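Local coordinates for alginate biosynthesis protein AlgX (Pseudomonas aeruginosa, PDB 4KNC) that takes part in the O-acetylation of the exopolysaccharide alginate and protects the polymer from degradation as it crosses the periplasm, at residues A[149-153]-A[154-158]. Residues are numbered along the deposited sequence; the frame is centred on the assembly and turned at random.
Sequences HHWTP and HGARR
Thr152 OG1 has three hydrogen-bonding partners at the start of helix 153-169. It accepts the backbone N-H of Gly155 in a nearly straight bond, 3.2 Å from Thr152 OG1 to Gly155 N. This bond makes Thr152 the N-cap of the helix. The single proton of the hydroxyl can go to the backbone carbonyl of Ala142, the stronger partner, or be shared with that of Tyr143. The side chain so ties the helix start to residues 142-143, earlier in the same loop. A chi1 of 59° brings OG1 round to the side of the first helical turn, where it meets Gly155 N. The CB of His154 lies 3.8 Å from Thr152 OG1, beside the capping bond.

The main chain continues the turn. Ala156 N donates to Thr152 O at 3.0 Å, and Arg157 N donates to Pro153 O at 2.9 Å. Pro153 is the first residue of the helix. Its ring packs on Val212, Phe215 and Leu189.

This N-cap lies two residues after His150, the inferred proton acceptor of an SGNH hydrolase-like site. His150 is hydrogen-bonded to Asp148 and Ser243, an arrangement consistent with a Ser-His-Asp triad. The loop carrying His150 leads into helix 153-169.

Trp151 lies between His150 and Thr152 in the sequence. Its indole packs against the first turn, and the methyl of Ala156 sits over one face. Ala156 CB is 3.7 Å from the centroid of the five-membered ring of Trp151, only 11° off the ring normal, a CH-pi contact. The methyl also approaches Trp151 CE2 at 3.7 Å. The indole N-H is used elsewhere: Trp151 NE1 is hydrogen-bonded to the carbonyl of Asn244, the residue after the inferred nucleophile Ser243.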
loop_
_atom_site.group_PDB
_atom_site.type_symbol
_atom_site.label_atom_id
_atom_site.label_comp_id
_atom_site.label_asym_id
_atom_site.label_seq_id
_atom_site.Cartn_x
_atom_site.Cartn_y
_atom_site.Cartn_z
ATOM N N HIS A 149 -5.281 13.693 -7.513
ATOM C CA HIS A 149 -5.198 13.076 -6.190
ATOM C C HIS A 149 -3.757 12.976 -5.648
ATOM O O HIS A 149 -3.550 12.601 -4.504
ATOM C CB HIS A 149 -5.858 11.682 -6.219
ATOM C CG HIS A 149 -5.214 10.726 -7.177
ATOM N ND1 HIS A 149 -5.264 10.899 -8.546
ATOM C CD2 HIS A 149 -4.516 9.582 -6.970
ATOM C CE1 HIS A 149 -4.615 9.909 -9.137
ATOM N NE2 HIS A 149 -4.154 9.095 -8.204
ATOM N N HIS A 150 -2.764 13.285 -6.474
ATOM C CA HIS A 150 -1.372 13.260 -6.021
ATOM C C HIS A 150 -1.004 14.572 -5.341
ATOM O O HIS A 150 -1.527 15.627 -5.706
ATOM C CB HIS A 150 -0.412 13.025 -7.192
ATOM C CG HIS A 150 -0.564 11.681 -7.830
ATOM N ND1 HIS A 150 -1.272 11.493 -9.000
ATOM C CD2 HIS A 150 -0.125 10.457 -7.452
ATOM C CE1 HIS A 150 -1.254 10.208 -9.315
ATOM N NE2 HIS A 150 -0.573 9.558 -8.391
ATOM N N TRP A 151 -0.118 14.505 -4.347
ATOM C CA TRP A 151 0.524 15.711 -3.853
ATOM C C TRP A 151 1.466 16.234 -4.933
ATOM O O TRP A 151 1.903 15.481 -5.794
ATOM C CB TRP A 151 1.285 15.467 -2.521
ATOM C CG TRP A 151 2.149 14.218 -2.431
ATOM C CD1 TRP A 151 2.738 13.525 -3.465
ATOM C CD2 TRP A 151 2.516 13.521 -1.227
ATOM N NE1 TRP A 151 3.446 12.447 -2.974
ATOM C CE2 TRP A 151 3.321 12.424 -1.604
ATOM C CE3 TRP A 151 2.229 13.714 0.131
ATOM C CZ2 TRP A 151 3.837 11.523 -0.668
ATOM C CZ3 TRP A 151 2.734 12.822 1.048
ATOM C CH2 TRP A 151 3.543 11.744 0.648
ATOM N N THR A 152 1.758 17.526 -4.903
ATOM C CA THR A 152 2.838 18.060 -5.721
ATOM C C THR A 152 4.153 17.663 -5.042
ATOM O O THR A 152 4.142 17.229 -3.888
ATOM C CB THR A 152 2.790 19.586 -5.760
ATOM O OG1 THR A 152 2.889 20.107 -4.418
ATOM C CG2 THR A 152 1.491 20.063 -6.414
ATOM N N PRO A 153 5.288 17.802 -5.751
ATOM C CA PRO A 153 6.579 17.622 -5.081
ATOM C C PRO A 153 6.735 18.467 -3.811
ATOM O O PRO A 153 7.252 17.935 -2.845
ATOM C CB PRO A 153 7.578 18.036 -6.148
ATOM C CG PRO A 153 6.900 17.592 -7.422
ATOM C CD PRO A 153 5.441 17.870 -7.217
ATOM N N HIS A 154 6.272 19.713 -3.799
ATOM C CA HIS A 154 6.317 20.526 -2.578
ATOM C C HIS A 154 5.535 19.896 -1.409
ATOM O O HIS A 154 6.012 19.873 -0.266
ATOM C CB HIS A 154 5.847 21.958 -2.860
ATOM C CG HIS A 154 6.894 22.819 -3.506
ATOM N ND1 HIS A 154 7.909 23.423 -2.790
ATOM C CD2 HIS A 154 7.079 23.185 -4.798
ATOM C CE1 HIS A 154 8.682 24.107 -3.615
ATOM N NE2 HIS A 154 8.198 23.982 -4.838
ATOM N N GLY A 155 4.349 19.359 -1.704
ATOM C CA GLY A 155 3.565 18.640 -0.710
ATOM C C GLY A 155 4.317 17.436 -0.156
ATOM O O GLY A 155 4.355 17.207 1.064
ATOM N N ALA A 156 4.914 16.662 -1.062
ATOM C CA ALA A 156 5.715 15.504 -0.680
ATOM C C ALA A 156 6.908 15.921 0.187
ATOM O O ALA A 156 7.304 15.199 1.088
ATOM C CB ALA A 156 6.205 14.763 -1.926
ATOM N N ARG A 157 7.474 17.088 -0.104
ATOM C CA ARG A 157 8.647 17.587 0.603
ATOM C C ARG A 157 8.293 17.973 2.043
ATOM O O ARG A 157 8.956 17.542 3.002
ATOM C CB ARG A 157 9.255 18.778 -0.153
ATOM C CG ARG A 157 10.437 19.439 0.581
ATOM C CD ARG A 157 11.005 20.630 -0.218
ATOM N NE ARG A 157 12.024 21.347 0.541
ATOM C CZ ARG A 157 11.749 22.228 1.500
ATOM N NH1 ARG A 157 10.481 22.498 1.796
ATOM N NH2 ARG A 157 12.735 22.834 2.165
ATOM N N ARG A 158 7.232 18.766 2.190
ATOM C CA ARG A 158 6.779 19.178 3.521
ATOM C C ARG A 158 6.358 17.960 4.328
ATOM O O ARG A 158 6.513 17.934 5.550
ATOM C CB ARG A 158 5.626 20.197 3.448
ATOM C CG ARG A 158 6.018 21.542 2.800
ATOM C CD ARG A 158 5.018 22.677 3.068
ATOM N NE ARG A 158 3.779 22.588 2.283
ATOM C CZ ARG A 158 3.619 23.068 1.047
ATOM N NH1 ARG A 158 2.449 22.933 0.421
ATOM N NH2 ARG A 158 4.622 23.665 0.419
#